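Particle-associated glycoside hydrolase (Acinetobacter phage Fri1, PDB 6C72) degrades the capsular polysaccharide of Acinetobacter baumannii as a trimeric tailspike glycosidase, probably opening the way for the phage to enter its host. Local coordinates at residues A53-D58 with S69-T74; A59-T64 with A80-V85; I513-A518 with L565-I570. All coordinates share one frame; numbering follows the deposited sequence.

Contact 1: A53-D58 with S69-T74; sequences ATYLWD and SVIRVT
In Y55 the ring carbon CG stands opposite the carbonyl carbon (chi1 -58°), and I71 places CG1 in the same way, beside its own backbone N; the two side chains meet over the strand that separates them. Contact is made by one side of the tyrosine ring, where CE2 of Y55 lies 3.6 Å from CG1 of I71 and CD2 of Y55 follows at 4.1 Å from that same methylene. The approach is oblique to the ring. W57 takes the other course: its chi1 of 175° swings CG away from the backbone N and carries the six-membered part of the indole to V73. There CG2 of V73 arrives at the ring edge, close to the plane, 3.4 Å from CZ3 of W57 and 3.7 Å from CH2 of W57. The two side chains cross at about a right angle, and all four residues are buried.

The nearest CA atoms, those of Y55 and I71, are 8.7 Å apart, too far for backbone pairing, because strand 80-83 runs between 54-58 and 70-72 and is antiparallel to both. W81 of that middle strand touches Y55 and V73, and its ring meets that of W57 with planes at about 50°. V24 and L27 of the short helix 24-27 each touch both Y55 and I71. The arrangement is that of a small apolar core, built by next-nearest strands over their common neighbour and lined by a helix, in the mixed five-stranded sheet that precedes the parallel beta-helix of this tailspike.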
loop_
_atom_site.group_PDB
_atom_site.type_symbol
_atom_site.label_atom_id
_atom_site.label_comp_id
_atom_site.label_asym_id
_atom_site.label_seq_id
_atom_site.Cartn_x
_atom_site.Cartn_y
_atom_site.Cartn_z
ATOM N N ALA A 53 -8.050 31.415 34.663
ATOM C CA ALA A 53 -8.688 31.689 33.383
ATOM C C ALA A 53 -8.961 33.185 33.252
ATOM O O ALA A 53 -8.678 33.981 34.156
ATOM C CB ALA A 53 -9.966 30.866 33.230
ATOM N N THR A 54 -9.494 33.559 32.090
ATOM C CA THR A 54 -9.839 34.931 31.755
ATOM C C THR A 54 -11.337 35.027 31.512
ATOM O O THR A 54 -11.922 34.174 30.837
ATOM C CB THR A 54 -9.066 35.405 30.524
ATOM O OG1 THR A 54 -7.668 35.398 30.827
ATOM C CG2 THR A 54 -9.474 36.809 30.129
ATOM N N TYR A 55 -11.946 36.083 32.041
ATOM C CA TYR A 55 -13.388 36.255 32.002
ATOM C C TYR A 55 -13.745 37.643 31.491
ATOM O O TYR A 55 -12.953 38.585 31.585
ATOM C CB TYR A 55 -14.002 36.035 33.388
ATOM C CG TYR A 55 -13.714 34.670 33.972
ATOM C CD1 TYR A 55 -12.508 34.403 34.615
ATOM C CD2 TYR A 55 -14.657 33.647 33.893
ATOM C CE1 TYR A 55 -12.240 33.153 35.149
ATOM C CE2 TYR A 55 -14.405 32.397 34.435
ATOM C CZ TYR A 55 -13.193 32.160 35.058
ATOM O OH TYR A 55 -12.939 30.926 35.592
ATOM N N LEU A 56 -14.951 37.752 30.937
ATOM C CA LEU A 56 -15.515 39.021 30.497
ATOM C C LEU A 56 -16.812 39.286 31.255
ATOM O O LEU A 56 -17.665 38.400 31.386
ATOM C CB LEU A 56 -15.780 39.026 28.986
ATOM C CG LEU A 56 -14.570 38.983 28.050
ATOM C CD1 LEU A 56 -15.006 39.138 26.593
ATOM C CD2 LEU A 56 -13.560 40.049 28.429
ATOM N N TRP A 57 -16.966 40.512 31.737
ATOM C CA TRP A 57 -18.102 40.857 32.580
ATOM C C TRP A 57 -19.347 41.099 31.734
ATOM O O TRP A 57 -19.307 41.851 30.759
ATOM C CB TRP A 57 -17.767 42.096 33.412
ATOM C CG TRP A 57 -18.897 42.626 34.231
ATOM C CD1 TRP A 57 -19.541 43.817 34.057
ATOM C CD2 TRP A 57 -19.520 41.991 35.354
ATOM N NE1 TRP A 57 -20.525 43.961 35.004
ATOM C CE2 TRP A 57 -20.537 42.853 35.810
ATOM C CE3 TRP A 57 -19.318 40.778 36.016
ATOM C CZ2 TRP A 57 -21.352 42.541 36.905
ATOM C CZ3 TRP A 57 -20.122 40.468 37.097
ATOM C CH2 TRP A 57 -21.130 41.346 37.533
ATOM N N ASP A 58 -20.446 40.441 32.096
ATOM C CA ASP A 58 -21.752 40.690 31.496
ATOM C C ASP A 58 -22.679 41.111 32.628
ATOM O O ASP A 58 -23.047 40.288 33.473
ATOM C CB ASP A 58 -22.283 39.457 30.756
ATOM C CG ASP A 58 -23.507 39.766 29.882
ATOM O OD1 ASP A 58 -23.906 40.948 29.778
ATOM O OD2 ASP A 58 -24.066 38.821 29.282
ATOM N N SER A 69 -18.449 28.231 32.231
ATOM C CA SER A 69 -18.632 29.322 31.283
ATOM C C SER A 69 -19.311 30.542 31.896
ATOM O O SER A 69 -19.070 31.669 31.442
ATOM C CB SER A 69 -19.452 28.841 30.081
ATOM O OG SER A 69 -20.778 28.542 30.465
ATOM N N VAL A 70 -20.148 30.346 32.913
ATOM C CA VAL A 70 -20.899 31.422 33.545
ATOM C C VAL A 70 -20.567 31.418 35.031
ATOM O O VAL A 70 -20.907 30.464 35.743
ATOM C CB VAL A 70 -22.412 31.266 33.324
ATOM C CG1 VAL A 70 -23.183 32.330 34.089
ATOM C CG2 VAL A 70 -22.736 31.350 31.848
ATOM N N ILE A 71 -19.928 32.487 35.503
ATOM C CA ILE A 71 -19.608 32.662 36.915
ATOM C C ILE A 71 -20.499 33.791 37.433
ATOM O O ILE A 71 -20.230 34.976 37.201
ATOM C CB ILE A 71 -18.118 32.956 37.137
ATOM C CG1 ILE A 71 -17.253 31.856 36.510
ATOM C CG2 ILE A 71 -17.803 33.089 38.621
ATOM C CD1 ILE A 71 -17.588 30.442 36.993
ATOM N N ARG A 72 -21.581 33.433 38.119
ATOM C CA ARG A 72 -22.530 34.430 38.586
ATOM C C ARG A 72 -22.046 35.063 39.886
ATOM O O ARG A 72 -21.559 34.373 40.788
ATOM C CB ARG A 72 -23.908 33.794 38.788
ATOM C CG ARG A 72 -24.594 33.347 37.493
ATOM C CD ARG A 72 -25.129 34.540 36.716
ATOM N NE ARG A 72 -25.975 35.380 37.561
ATOM C CZ ARG A 72 -27.253 35.126 37.830
ATOM N NH1 ARG A 72 -27.847 34.054 37.331
ATOM N NH2 ARG A 72 -27.943 35.946 38.605
ATOM N N VAL A 73 -22.190 36.381 39.977
ATOM C CA VAL A 73 -21.828 37.122 41.182
ATOM C C VAL A 73 -22.901 36.890 42.240
ATOM O O VAL A 73 -24.084 37.152 42.006
ATOM C CB VAL A 73 -21.640 38.614 40.879
ATOM C CG1 VAL A 73 -21.573 39.406 42.153
ATOM C CG2 VAL A 73 -20.358 38.811 40.106
ATOM N N THR A 74 -22.485 36.354 43.390
ATOM C CA THR A 74 -23.413 35.974 44.448
ATOM C C THR A 74 -24.010 37.178 45.173
ATOM O O THR A 74 -25.119 37.082 45.709
ATOM C CB THR A 74 -22.699 35.073 45.453
ATOM O OG1 THR A 74 -21.543 35.755 45.959
ATOM C CG2 THR A 74 -22.249 33.782 44.787
#

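Contact 2: A59-T64 with A80-V85; sequences ANNTAT and AWLLQV
N61 reaches from the loop after strand 54-58 onto the start of strand 80-83, beginning with its CB, which lies 3.7 Å from CB of A80. Here the two backbones come close, with CA of N61 only 5.6 Å from CA of A80. One bond further out, CG of N61 keeps the same 3.7 Å to CB of A80; a chi1 of -169° turns CG away from the backbone N of N61 and lays the amide alongside that methyl group. At the tip the two amide atoms part company. OD1 stays 3.6 Å from CB of A80 but also turns back on its own loop, accepting a hydrogen bond of 2.9 Å from the backbone N of A63. This closes an Asx turn; the bond is bent, 140° at the hydrogen, and the donor sits well above the carbonyl plane. The turn fixes the rotation of the amide and leaves ND2 to reach along the strand, where it touches CD2 of L82 at 3.8 Å, a van der Waals contact in which the two side chains cross obliquely.

A backbone bond between N61 and G79 ties the loop just ahead of the strand. The amide thus rests on the face of the sheet that carries A80 and L82, next to V70 and R72 of strand 70-72, while W81 points to the other face, and further along the chain V85 packs on helix 110-122.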
loop_
_atom_site.group_PDB
_atom_site.type_symbol
_atom_site.label_atom_id
_atom_site.label_comp_id
_atom_site.label_asym_id
_atom_site.label_seq_id
_atom_site.Cartn_x
_atom_site.Cartn_y
_atom_site.Cartn_z
ATOM N N ALA A 59 -23.039 42.397 32.650
ATOM C CA ALA A 59 -23.831 42.931 33.754
ATOM C C ALA A 59 -25.254 42.379 33.774
ATOM O O ALA A 59 -25.847 42.237 34.852
ATOM C CB ALA A 59 -23.860 44.458 33.677
ATOM N N ASN A 60 -25.808 42.037 32.617
ATOM C CA ASN A 60 -27.195 41.607 32.539
ATOM C C ASN A 60 -27.379 40.104 32.668
ATOM O O ASN A 60 -28.525 39.650 32.734
ATOM C CB ASN A 60 -27.810 42.073 31.221
ATOM C CG ASN A 60 -27.508 43.522 30.926
ATOM O OD1 ASN A 60 -27.691 44.398 31.780
ATOM N ND2 ASN A 60 -27.031 43.787 29.714
ATOM N N ASN A 61 -26.296 39.328 32.713
ATOM C CA ASN A 61 -26.409 37.878 32.598
ATOM C C ASN A 61 -27.193 37.286 33.761
ATOM O O ASN A 61 -26.885 37.536 34.932
ATOM C CB ASN A 61 -25.024 37.247 32.544
ATOM C CG ASN A 61 -25.068 35.790 32.154
ATOM O OD1 ASN A 61 -25.394 34.929 32.967
ATOM N ND2 ASN A 61 -24.698 35.501 30.916
ATOM N N THR A 62 -28.193 36.463 33.427
ATOM C CA THR A 62 -29.003 35.736 34.398
ATOM C C THR A 62 -28.970 34.233 34.154
ATOM O O THR A 62 -29.812 33.503 34.681
ATOM C CB THR A 62 -30.445 36.232 34.388
ATOM O OG1 THR A 62 -31.024 35.993 33.096
ATOM C CG2 THR A 62 -30.495 37.708 34.706
ATOM N N ALA A 63 -28.019 33.757 33.362
ATOM C CA ALA A 63 -27.906 32.331 33.137
ATOM C C ALA A 63 -27.496 31.635 34.428
ATOM O O ALA A 63 -27.000 32.253 35.374
ATOM C CB ALA A 63 -26.883 32.036 32.038
ATOM N N THR A 64 -27.673 30.325 34.449
ATOM C CA THR A 64 -27.318 29.568 35.634
ATOM C C THR A 64 -25.805 29.431 35.726
ATOM O O THR A 64 -25.126 29.181 34.725
ATOM C CB THR A 64 -27.976 28.191 35.599
ATOM O OG1 THR A 64 -29.394 28.356 35.473
ATOM C CG2 THR A 64 -27.658 27.411 36.875
ATOM N N ALA A 80 -22.529 38.280 35.472
ATOM C CA ALA A 80 -21.689 37.096 35.442
ATOM C C ALA A 80 -20.374 37.412 34.756
ATOM O O ALA A 80 -20.291 38.289 33.892
ATOM C CB ALA A 80 -22.370 35.921 34.730
ATOM N N TRP A 81 -19.340 36.702 35.176
ATOM C CA TRP A 81 -18.082 36.688 34.454
ATOM C C TRP A 81 -18.108 35.520 33.485
ATOM O O TRP A 81 -18.339 34.373 33.888
ATOM C CB TRP A 81 -16.899 36.565 35.411
ATOM C CG TRP A 81 -16.776 37.726 36.338
ATOM C CD1 TRP A 81 -17.261 37.814 37.608
ATOM C CD2 TRP A 81 -16.137 38.982 36.060
ATOM N NE1 TRP A 81 -16.955 39.043 38.143
ATOM C CE2 TRP A 81 -16.269 39.779 37.212
ATOM C CE3 TRP A 81 -15.469 39.507 34.947
ATOM C CZ2 TRP A 81 -15.751 41.074 37.287
ATOM C CZ3 TRP A 81 -14.956 40.799 35.024
ATOM C CH2 TRP A 81 -15.097 41.561 36.184
ATOM N N LEU A 82 -17.873 35.816 32.213
ATOM C CA LEU A 82 -17.989 34.833 31.147
ATOM C C LEU A 82 -16.605 34.347 30.732
ATOM O O LEU A 82 -15.724 35.150 30.393
ATOM C CB LEU A 82 -18.732 35.413 29.947
ATOM C CG LEU A 82 -20.136 35.926 30.259
ATOM C CD1 LEU A 82 -20.853 36.297 28.980
ATOM C CD2 LEU A 82 -20.930 34.903 31.075
ATOM N N LEU A 83 -16.431 33.031 30.763
ATOM C CA LEU A 83 -15.161 32.408 30.433
ATOM C C LEU A 83 -14.762 32.705 28.991
ATOM O O LEU A 83 -15.589 32.636 28.077
ATOM C CB LEU A 83 -15.291 30.897 30.628
ATOM C CG LEU A 83 -14.028 30.084 30.372
ATOM C CD1 LEU A 83 -13.017 30.417 31.472
ATOM C CD2 LEU A 83 -14.331 28.595 30.278
ATOM N N GLN A 84 -13.476 33.008 28.782
ATOM C CA GLN A 84 -12.910 33.196 27.447
ATOM C C GLN A 84 -11.930 32.066 27.182
ATOM O O GLN A 84 -10.862 32.007 27.800
ATOM C CB GLN A 84 -12.214 34.545 27.295
ATOM C CG GLN A 84 -13.100 35.753 27.547
ATOM C CD GLN A 84 -14.322 35.820 26.627
ATOM O OE1 GLN A 84 -15.454 35.945 27.102
ATOM N NE2 GLN A 84 -14.095 35.761 25.311
ATOM N N VAL A 85 -12.285 31.183 26.266
ATOM C CA VAL A 85 -11.400 30.103 25.851
ATOM C C VAL A 85 -10.512 30.609 24.729
ATOM O O VAL A 85 -11.003 31.121 23.716
ATOM C CB VAL A 85 -12.206 28.879 25.384
ATOM C CG1 VAL A 85 -11.256 27.815 24.835
ATOM C CG2 VAL A 85 -13.057 28.331 26.515
#

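Contact 3: I513-A518 with L565-I570; sequences ITITGA and LSLAGI
I513 and L565, which meet across the contact, share a flat neighbour in the indole of W560; the phenol ring of Y558, from the same strand 556-561, touches L567. These rings border the contact, whereas the contact itself is made entirely by branched aliphatic groups. I515 and L567 come closest. With CG1 beside its backbone N and chi2 extended at 163°, I515 carries CD1 across toward the other strand, leaning back in the direction of I513. L567 also has CG beside its backbone N; its extended chi2 (-179°) sets CD1 anti to CA, and the other branch, CD2, meets I515. The two side chains end tip to tip, CD1 of I515 at 3.9 Å from CD2 of L567. A looser meeting lies two residues earlier on both strands, where I513 uses its CG2 branch, 4.3 Å from CD2 of L565.

The strands carrying these residues belong to different sheets: 509-517 to an antiparallel sheet of six strands, 564-569 to one of four. Their CA atoms face each other at 9.8 Å between I513 and L565 and 9.7 Å between I515 and L567, the spacing of sheets packed face to face in a beta-sandwich, here the C-terminal domain of the tailspike. Alternate residues of each strand supply its interior, and both strands run in the same direction.

V502 of strand 500-504 packs on L565 and L567, and V579 of strand 576-585 on I513 and L567. Segment 513-518 also meets the second subunit: the side chain of T514, on the face turned from 565-570, packs on F584 of that subunit, and the backbone O of G517 accepts a hydrogen bond from ND2 of its N535. Just beyond the two segments the chain supplies a zinc site, D519 and T521 after A518, S573 and N575 after I570.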
loop_
_atom_site.group_PDB
_atom_site.type_symbol
_atom_site.label_atom_id
_atom_site.label_comp_id
_atom_site.label_asym_id
_atom_site.label_seq_id
_atom_site.Cartn_x
_atom_site.Cartn_y
_atom_site.Cartn_z
ATOM N N ILE A 513 -4.653 -42.341 -36.782
ATOM C CA ILE A 513 -5.786 -42.496 -35.866
ATOM C C ILE A 513 -5.591 -43.792 -35.092
ATOM O O ILE A 513 -5.444 -44.857 -35.694
ATOM C CB ILE A 513 -7.133 -42.528 -36.609
ATOM C CG1 ILE A 513 -7.421 -41.207 -37.321
ATOM C CG2 ILE A 513 -8.261 -42.862 -35.626
ATOM C CD1 ILE A 513 -7.063 -41.185 -38.761
ATOM N N THR A 514 -5.597 -43.715 -33.765
ATOM C CA THR A 514 -5.469 -44.893 -32.911
ATOM C C THR A 514 -6.800 -45.170 -32.237
ATOM O O THR A 514 -7.368 -44.284 -31.599
ATOM C CB THR A 514 -4.377 -44.707 -31.860
ATOM O OG1 THR A 514 -3.148 -44.407 -32.525
ATOM C CG2 THR A 514 -4.202 -45.982 -31.050
ATOM N N ILE A 515 -7.297 -46.388 -32.390
ATOM C CA ILE A 515 -8.592 -46.792 -31.865
ATOM C C ILE A 515 -8.340 -47.921 -30.887
ATOM O O ILE A 515 -7.692 -48.910 -31.241
ATOM C CB ILE A 515 -9.535 -47.259 -32.992
ATOM C CG1 ILE A 515 -9.553 -46.250 -34.138
ATOM C CG2 ILE A 515 -10.951 -47.435 -32.467
ATOM C CD1 ILE A 515 -10.121 -46.818 -35.417
ATOM N N THR A 516 -8.836 -47.779 -29.662
ATOM C CA THR A 516 -8.635 -48.830 -28.678
ATOM C C THR A 516 -9.832 -48.877 -27.735
ATOM O O THR A 516 -10.608 -47.924 -27.641
ATOM C CB THR A 516 -7.308 -48.633 -27.924
ATOM O OG1 THR A 516 -7.039 -49.775 -27.100
ATOM C CG2 THR A 516 -7.352 -47.404 -27.072
ATOM N N GLY A 517 -10.013 -50.019 -27.076
ATOM C CA GLY A 517 -11.113 -50.153 -26.134
ATOM C C GLY A 517 -10.795 -49.558 -24.768
ATOM O O GLY A 517 -9.642 -49.490 -24.333
ATOM N N ALA A 518 -11.844 -49.109 -24.084
ATOM C CA ALA A 518 -11.747 -48.638 -22.704
ATOM C C ALA A 518 -13.075 -48.954 -22.022
ATOM O O ALA A 518 -13.741 -48.099 -21.452
ATOM C CB ALA A 518 -11.415 -47.148 -22.641
ATOM N N LEU A 565 -14.022 -40.772 -41.912
ATOM C CA LEU A 565 -13.913 -42.082 -41.285
ATOM C C LEU A 565 -15.217 -42.443 -40.589
ATOM O O LEU A 565 -15.789 -41.617 -39.876
ATOM C CB LEU A 565 -12.767 -42.104 -40.275
ATOM C CG LEU A 565 -12.708 -43.335 -39.375
ATOM C CD1 LEU A 565 -12.482 -44.597 -40.191
ATOM C CD2 LEU A 565 -11.611 -43.157 -38.331
ATOM N N SER A 566 -15.679 -43.678 -40.791
ATOM C CA SER A 566 -16.838 -44.219 -40.094
ATOM C C SER A 566 -16.429 -45.454 -39.308
ATOM O O SER A 566 -15.622 -46.264 -39.777
ATOM C CB SER A 566 -17.955 -44.576 -41.070
ATOM O OG SER A 566 -18.435 -43.413 -41.719
ATOM N N LEU A 567 -16.997 -45.602 -38.118
ATOM C CA LEU A 567 -16.665 -46.703 -37.227
ATOM C C LEU A 567 -17.936 -47.412 -36.800
ATOM O O LEU A 567 -19.028 -46.840 -36.830
ATOM C CB LEU A 567 -15.911 -46.227 -35.985
ATOM C CG LEU A 567 -14.591 -45.500 -36.215
ATOM C CD1 LEU A 567 -13.969 -45.113 -34.865
ATOM C CD2 LEU A 567 -13.629 -46.346 -37.046
ATOM N N ALA A 568 -17.788 -48.676 -36.416
ATOM C CA ALA A 568 -18.915 -49.442 -35.903
ATOM C C ALA A 568 -18.385 -50.525 -34.973
ATOM O O ALA A 568 -17.240 -50.969 -35.106
ATOM C CB ALA A 568 -19.745 -50.071 -37.027
ATOM N N GLY A 569 -19.223 -50.928 -34.015
ATOM C CA GLY A 569 -18.909 -52.047 -33.158
ATOM C C GLY A 569 -19.327 -53.347 -33.801
ATOM O O GLY A 569 -19.951 -53.370 -34.858
ATOM N N ILE A 570 -18.994 -54.442 -33.126
ATOM C CA ILE A 570 -19.344 -55.782 -33.568
ATOM C C ILE A 570 -20.347 -56.434 -32.628
ATOM O O ILE A 570 -21.268 -57.120 -33.071
ATOM C CB ILE A 570 -18.073 -56.651 -33.690
ATOM C CG1 ILE A 570 -17.061 -55.992 -34.624
ATOM C CG2 ILE A 570 -18.427 -58.044 -34.175
ATOM C CD1 ILE A 570 -15.753 -56.776 -34.762
#

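Contacts 1 and 2 share one small N-terminal sheet, their centres 5 Å apart. Their segments alternate along the chain, and hydrogen bonds join strands 54-58, 80-83 and 70-72 with the loop after 54-58. A probable backbone hydrogen bond from N of L82 to O of L56, and another probable one from the guanidinium NH1 of R72 to the backbone O of A63, join the two contacts directly. Contact 3 follows much later in sequence, its centre about 107 Å from that of contact 1 and about 106 Å from that of contact 2, on the opposite side of the chain's centre. The long parallel beta-helix lies between, so the contacts belong to separate domains at the two ends of an elongated spike.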